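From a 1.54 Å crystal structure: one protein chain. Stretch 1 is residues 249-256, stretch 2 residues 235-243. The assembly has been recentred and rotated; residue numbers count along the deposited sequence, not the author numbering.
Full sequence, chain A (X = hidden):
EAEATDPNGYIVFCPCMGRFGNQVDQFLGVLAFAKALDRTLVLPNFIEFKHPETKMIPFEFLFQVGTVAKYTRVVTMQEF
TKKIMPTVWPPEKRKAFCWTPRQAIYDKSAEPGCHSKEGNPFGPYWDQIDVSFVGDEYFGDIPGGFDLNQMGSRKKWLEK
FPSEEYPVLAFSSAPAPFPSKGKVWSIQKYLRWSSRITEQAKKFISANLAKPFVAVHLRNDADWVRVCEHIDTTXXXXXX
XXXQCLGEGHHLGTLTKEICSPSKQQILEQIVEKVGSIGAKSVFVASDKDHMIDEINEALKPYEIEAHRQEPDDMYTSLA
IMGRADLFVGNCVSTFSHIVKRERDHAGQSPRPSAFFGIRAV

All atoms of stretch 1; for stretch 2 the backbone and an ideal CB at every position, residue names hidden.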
ATOM      1  N   GLY A 249     -15.743  14.702   4.516  1.00 29.84           N
ATOM      2  CA  GLY A 249     -14.695  15.734   4.599  1.00 30.55           C
ATOM      3  C   GLY A 249     -14.971  16.778   5.672  1.00 30.33           C
ATOM      4  O   GLY A 249     -14.413  17.874   5.635  1.00 31.28           O
ATOM      5  N   HIS A 250     -15.831  16.425   6.636  1.00 29.98           N
ATOM      6  CA  HIS A 250     -16.196  17.297   7.769  1.00 30.19           C
ATOM      7  C   HIS A 250     -16.876  18.602   7.358  1.00 32.08           C
ATOM      8  O   HIS A 250     -16.619  19.658   7.949  1.00 32.58           O
ATOM      9  CB  HIS A 250     -14.971  17.596   8.644  1.00 30.46           C
ATOM     10  CG  HIS A 250     -14.510  16.439   9.478  1.00 28.45           C
ATOM     11  ND1 HIS A 250     -15.070  15.179   9.397  1.00 28.87           N
ATOM     12  CD2 HIS A 250     -13.518  16.352  10.392  1.00 27.73           C
ATOM     13  CE1 HIS A 250     -14.446  14.373  10.236  1.00 25.01           C
ATOM     14  NE2 HIS A 250     -13.503  15.059  10.855  1.00 29.55           N
ATOM     15  N   HIS A 251     -17.766  18.527   6.372  1.00 32.72           N
ATOM     16  CA  HIS A 251     -18.422  19.740   5.868  1.00 34.64           C
ATOM     17  C   HIS A 251     -19.335  20.412   6.898  1.00 34.92           C
ATOM     18  O   HIS A 251     -19.624  21.604   6.786  1.00 35.95           O
ATOM     19  CB  HIS A 251     -19.151  19.476   4.541  1.00 35.24           C
ATOM     20  CG  HIS A 251     -20.388  18.642   4.673  1.00 35.57           C
ATOM     21  ND1 HIS A 251     -21.606  19.168   5.049  1.00 37.08           N
ATOM     22  CD2 HIS A 251     -20.600  17.323   4.455  1.00 33.22           C
ATOM     23  CE1 HIS A 251     -22.512  18.207   5.066  1.00 35.13           C
ATOM     24  NE2 HIS A 251     -21.929  17.078   4.707  1.00 34.13           N
ATOM     25  N   LEU A 252     -19.744  19.658   7.916  1.00 34.00           N
ATOM     26  CA  LEU A 252     -20.669  20.157   8.944  1.00 33.47           C
ATOM     27  C   LEU A 252     -19.997  20.810  10.159  1.00 33.70           C
ATOM     28  O   LEU A 252     -20.678  21.433  10.984  1.00 34.19           O
ATOM     29  CB  LEU A 252     -21.600  19.030   9.422  1.00 32.82           C
ATOM     30  CG  LEU A 252     -22.664  18.493   8.462  1.00 32.36           C
ATOM     31  CD1 LEU A 252     -23.394  17.309   9.082  1.00 32.00           C
ATOM     32  CD2 LEU A 252     -23.652  19.585   8.074  1.00 35.16           C
ATOM     33  N   GLY A 253     -18.677  20.666  10.286  1.00 33.29           N
ATOM     34  CA  GLY A 253     -17.980  21.188  11.460  1.00 33.53           C
ATOM     35  C   GLY A 253     -16.575  20.674  11.696  1.00 32.63           C
ATOM     36  O   GLY A 253     -15.980  20.002  10.842  1.00 32.41           O
ATOM     37  N   THR A 254     -16.044  20.987  12.875  1.00 32.41           N
ATOM     38  CA  THR A 254     -14.689  20.579  13.237  1.00 32.18           C
ATOM     39  C   THR A 254     -14.713  19.451  14.262  1.00 30.35           C
ATOM     40  O   THR A 254     -15.395  19.548  15.270  1.00 30.69           O
ATOM     41  CB  THR A 254     -13.872  21.755  13.826  1.00 33.08           C
ATOM     42  OG1 THR A 254     -14.504  22.225  15.021  1.00 37.70           O
ATOM     43  CG2 THR A 254     -13.781  22.903  12.831  1.00 34.21           C
ATOM     44  N   LEU A 255     -13.967  18.384  14.002  1.00 29.35           N
ATOM     45  CA  LEU A 255     -13.763  17.352  15.015  1.00 27.90           C
ATOM     46  C   LEU A 255     -12.920  17.891  16.179  1.00 29.31           C
ATOM     47  O   LEU A 255     -11.791  18.349  15.982  1.00 30.04           O
ATOM     48  CB  LEU A 255     -13.101  16.117  14.402  1.00 26.63           C
ATOM     49  CG  LEU A 255     -12.901  14.931  15.349  1.00 25.62           C
ATOM     50  CD1 LEU A 255     -14.261  14.464  15.887  1.00 23.57           C
ATOM     51  CD2 LEU A 255     -12.157  13.780  14.658  1.00 24.66           C
ATOM     52  N   THR A 256     -13.483  17.849  17.385  1.00 29.74           N
ATOM     53  CA  THR A 256     -12.776  18.258  18.601  1.00 31.19           C
ATOM     54  C   THR A 256     -12.461  17.084  19.528  1.00 30.89           C
ATOM     55  O   THR A 256     -13.045  16.000  19.407  1.00 29.11           O
ATOM     56  CB  THR A 256     -13.602  19.244  19.434  1.00 31.63           C
ATOM     57  OG1 THR A 256     -14.830  18.616  19.837  1.00 31.46           O
ATOM     58  CG2 THR A 256     -13.893  20.541  18.656  1.00 32.98           C
ATOM     59  N   UNK A 235      -6.248  21.265  10.559  1.00 35.55           N
ATOM     60  CA  UNK A 235      -6.385  20.497   9.320  1.00 34.60           C
ATOM     61  C   UNK A 235      -7.733  19.761   9.263  1.00 32.46           C
ATOM     62  O   UNK A 235      -8.264  19.506   8.177  1.00 31.96           O
ATOM     63  CB  UNK A 235      -5.235  19.496   9.192  1.00 34.60           C
ATOM     64  N   UNK A 236      -8.272  19.424  10.436  1.00 30.22           N
ATOM     65  CA  UNK A 236      -9.627  18.887  10.550  1.00 28.25           C
ATOM     66  C   UNK A 236      -9.935  17.762   9.556  1.00 26.56           C
ATOM     67  O   UNK A 236     -10.976  17.772   8.904  1.00 25.90           O
ATOM     68  CB  UNK A 236     -10.637  20.020  10.356  1.00 28.25           C
ATOM     69  N   UNK A 237      -9.024  16.795   9.435  1.00 25.43           N
ATOM     70  CA  UNK A 237      -9.256  15.649   8.550  1.00 25.27           C
ATOM     71  C   UNK A 237     -10.159  14.633   9.217  1.00 24.73           C
ATOM     72  O   UNK A 237     -10.235  14.583  10.455  1.00 24.78           O
ATOM     73  CB  UNK A 237      -7.932  14.993   8.153  1.00 25.27           C
ATOM     74  N   UNK A 238     -10.836  13.795   8.405  1.00 23.77           N
ATOM     75  CA  UNK A 238     -11.540  12.657   8.979  1.00 23.21           C
ATOM     76  C   UNK A 238     -10.613  11.807   9.834  1.00 23.23           C
ATOM     77  O   UNK A 238      -9.417  11.604   9.507  1.00 23.28           O
ATOM     78  CB  UNK A 238     -12.163  11.804   7.872  1.00 23.21           C
ATOM     79  N   UNK A 239     -11.168  11.333  10.941  1.00 22.54           N
ATOM     80  CA  UNK A 239     -10.463  10.413  11.798  1.00 22.09           C
ATOM     81  C   UNK A 239     -11.417   9.271  12.031  1.00 20.52           C
ATOM     82  O   UNK A 239     -12.478   9.455  12.641  1.00 20.59           O
ATOM     83  CB  UNK A 239     -10.004  11.063  13.105  1.00 22.09           C
ATOM     84  N   UNK A 240     -11.068   8.114  11.488  1.00 20.20           N
ATOM     85  CA  UNK A 240     -11.877   6.917  11.640  1.00 20.06           C
ATOM     86  C   UNK A 240     -13.307   7.189  11.185  1.00 19.14           C
ATOM     87  O   UNK A 240     -13.496   7.601  10.050  1.00 20.53           O
ATOM     88  CB  UNK A 240     -11.857   6.433  13.091  1.00 20.06           C
ATOM     89  N   UNK A 241     -14.295   7.018  12.064  1.00 17.62           N
ATOM     90  CA  UNK A 241     -15.693   7.123  11.650  1.00 16.53           C
ATOM     91  C   UNK A 241     -16.273   8.536  11.733  1.00 16.71           C
ATOM     92  O   UNK A 241     -17.492   8.722  11.618  1.00 16.87           O
ATOM     93  CB  UNK A 241     -16.543   6.185  12.509  1.00 16.53           C
ATOM     94  N   UNK A 242     -15.426   9.538  11.943  1.00 17.34           N
ATOM     95  CA  UNK A 242     -15.928  10.877  12.275  1.00 18.08           C
ATOM     96  C   UNK A 242     -16.910  11.499  11.261  1.00 18.44           C
ATOM     97  O   UNK A 242     -17.715  12.356  11.621  1.00 18.56           O
ATOM     98  CB  UNK A 242     -14.732  11.818  12.433  1.00 18.08           C
ATOM     99  N   UNK A 243     -16.859  11.068  10.001  1.00 18.41           N
ATOM    100  CA  UNK A 243     -17.806  11.582   8.985  1.00 19.43           C
ATOM    101  C   UNK A 243     -19.256  11.130   9.225  1.00 19.40           C
ATOM    102  O   UNK A 243     -20.192  11.682   8.646  1.00 19.54           O
ATOM    103  CB  UNK A 243     -17.364  11.127   7.593  1.00 19.43           C
TER

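Position 235 has its CB beyond reach of stretch 1, so nothing visible selects a residue. It is Thr235, whose OG1 is hydrogen-bonded elsewhere in the structure.

Position 236 points its CB toward stretch 1. Phi and psi are 48° and 47°, a left-handed conformation that glycine, asparagine and aspartate tolerate best. The ideal CB is 4.9 Å from Thr254 CG2. Ahead lie the carbonyl of Gly253 and the amide of Leu255, an acceptor and a donor. A short side chain that both donates and accepts would suit, and asparagine meets both demands. The residue is Asn236, with chi1 t. Its amide reaches the Gly253-Leu255 backbone, but the modelled amide is probably turned over.

Position 237 points away. Its backbone carbonyl, not its side chain, faces the His250 ring, so many residues would fit, long polar ones included. It is Arg237, which is hydrogen-bonded elsewhere in the structure through NE and NH2.

Position 238 has phi -54° and psi 141°, which proline accepts readily. The CB points sideways, beside the His250 ring and not far from Gly249. A compact apolar residue would suit; so would a small polar one. It is Pro238. Its N lies over one face of the His250 ring, and its CG is 4.3 Å from Gly249 CA.

Position 239 points sideways, with its ideal CB 3.8 Å from Leu255 CD2. An aliphatic residue is the natural choice, though alanine would also make the contact. It is Leu239, whose CB packs 3.7 Å from Leu255 CD2.

Positions 240 and 241 carry the middle of a type II' turn; 240 is out of reach of stretch 1 and 241 points away from it. At 240, phi 54° and psi -121° favour glycine, yet the residue is Phe240. At 241 stretch 1 sets no demand, so many residues would do. It is Ala241.

Position 242 points toward stretch 1, near both the His250 ring and Leu255. The ideal CB is already in contact with Leu255 CD2 at 3.9 Å, so a small residue would suit: alanine, serine or perhaps cysteine. It is Ser242, with chi1 p. Leu239 N donates a hydrogen bond to Ser242 OG at 2.9 Å, though the place of that OG is less sure.

Position 243 points sideways, with its ideal CB 5.0 Å from Gly249 N. That amide is a donor, too far for a serine-length side chain. An acceptor further out, on aspartate, glutamate or glutamine, could reach it. It is Glu243. Its end turns nearer, and Gly249 N donates a nearly straight hydrogen bond to Glu243 OE2 at 2.9 Å.

Stretch 2 (235-243) TNRPLFASE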
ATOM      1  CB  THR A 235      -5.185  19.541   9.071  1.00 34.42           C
ATOM      2  OG1 THR A 235      -5.396  18.800   7.864  1.00 37.87           O
ATOM      3  CG2 THR A 235      -4.969  18.567  10.215  1.00 32.08           C
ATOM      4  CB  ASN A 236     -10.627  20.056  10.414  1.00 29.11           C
ATOM      5  CG  ASN A 236     -12.068  19.653  10.666  1.00 29.38           C
ATOM      6  OD1 ASN A 236     -12.994  20.163  10.015  1.00 33.73           O
ATOM      7  ND2 ASN A 236     -12.278  18.793  11.644  1.00 26.25           N
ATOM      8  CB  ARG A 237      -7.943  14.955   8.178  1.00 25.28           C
ATOM      9  CG  ARG A 237      -6.985  15.829   7.390  1.00 25.82           C
ATOM     10  CD  ARG A 237      -7.614  16.340   6.100  1.00 27.60           C
ATOM     11  NE  ARG A 237      -6.605  16.953   5.242  1.00 28.24           N
ATOM     12  CZ  ARG A 237      -6.859  17.621   4.117  1.00 31.09           C
ATOM     13  NH1 ARG A 237      -8.106  17.780   3.682  1.00 31.47           N
ATOM     14  NH2 ARG A 237      -5.852  18.133   3.419  1.00 34.02           N
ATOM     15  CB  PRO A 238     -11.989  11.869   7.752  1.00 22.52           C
ATOM     16  CG  PRO A 238     -12.185  12.939   6.718  1.00 23.91           C
ATOM     17  CD  PRO A 238     -11.043  13.886   6.948  1.00 24.39           C
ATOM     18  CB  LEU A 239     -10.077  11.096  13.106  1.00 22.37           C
ATOM     19  CG  LEU A 239      -9.337  10.214  14.121  1.00 23.77           C
ATOM     20  CD1 LEU A 239      -7.962   9.711  13.598  1.00 25.42           C
ATOM     21  CD2 LEU A 239      -9.182  10.975  15.435  1.00 24.02           C
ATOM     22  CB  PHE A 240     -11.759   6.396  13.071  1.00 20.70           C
ATOM     23  CG  PHE A 240     -10.345   6.047  13.464  1.00 21.91           C
ATOM     24  CD1 PHE A 240      -9.449   5.547  12.525  1.00 24.56           C
ATOM     25  CD2 PHE A 240      -9.912   6.236  14.774  1.00 25.51           C
ATOM     26  CE1 PHE A 240      -8.113   5.249  12.893  1.00 25.85           C
ATOM     27  CE2 PHE A 240      -8.605   5.925  15.147  1.00 26.37           C
ATOM     28  CZ  PHE A 240      -7.712   5.435  14.205  1.00 27.74           C
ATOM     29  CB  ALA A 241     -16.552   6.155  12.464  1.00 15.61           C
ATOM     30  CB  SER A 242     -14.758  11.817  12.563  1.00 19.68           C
ATOM     31  OG  SER A 242     -13.942  11.939  11.411  1.00 20.57           O
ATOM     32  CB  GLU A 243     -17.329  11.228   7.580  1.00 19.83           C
ATOM     33  CG  GLU A 243     -15.936  11.838   7.265  1.00 21.22           C
ATOM     34  CD  GLU A 243     -15.247  11.203   6.065  1.00 22.04           C
ATOM     35  OE1 GLU A 243     -14.846  10.012   6.133  1.00 22.23           O
ATOM     36  OE2 GLU A 243     -15.090  11.918   5.041  1.00 23.79           O
TER
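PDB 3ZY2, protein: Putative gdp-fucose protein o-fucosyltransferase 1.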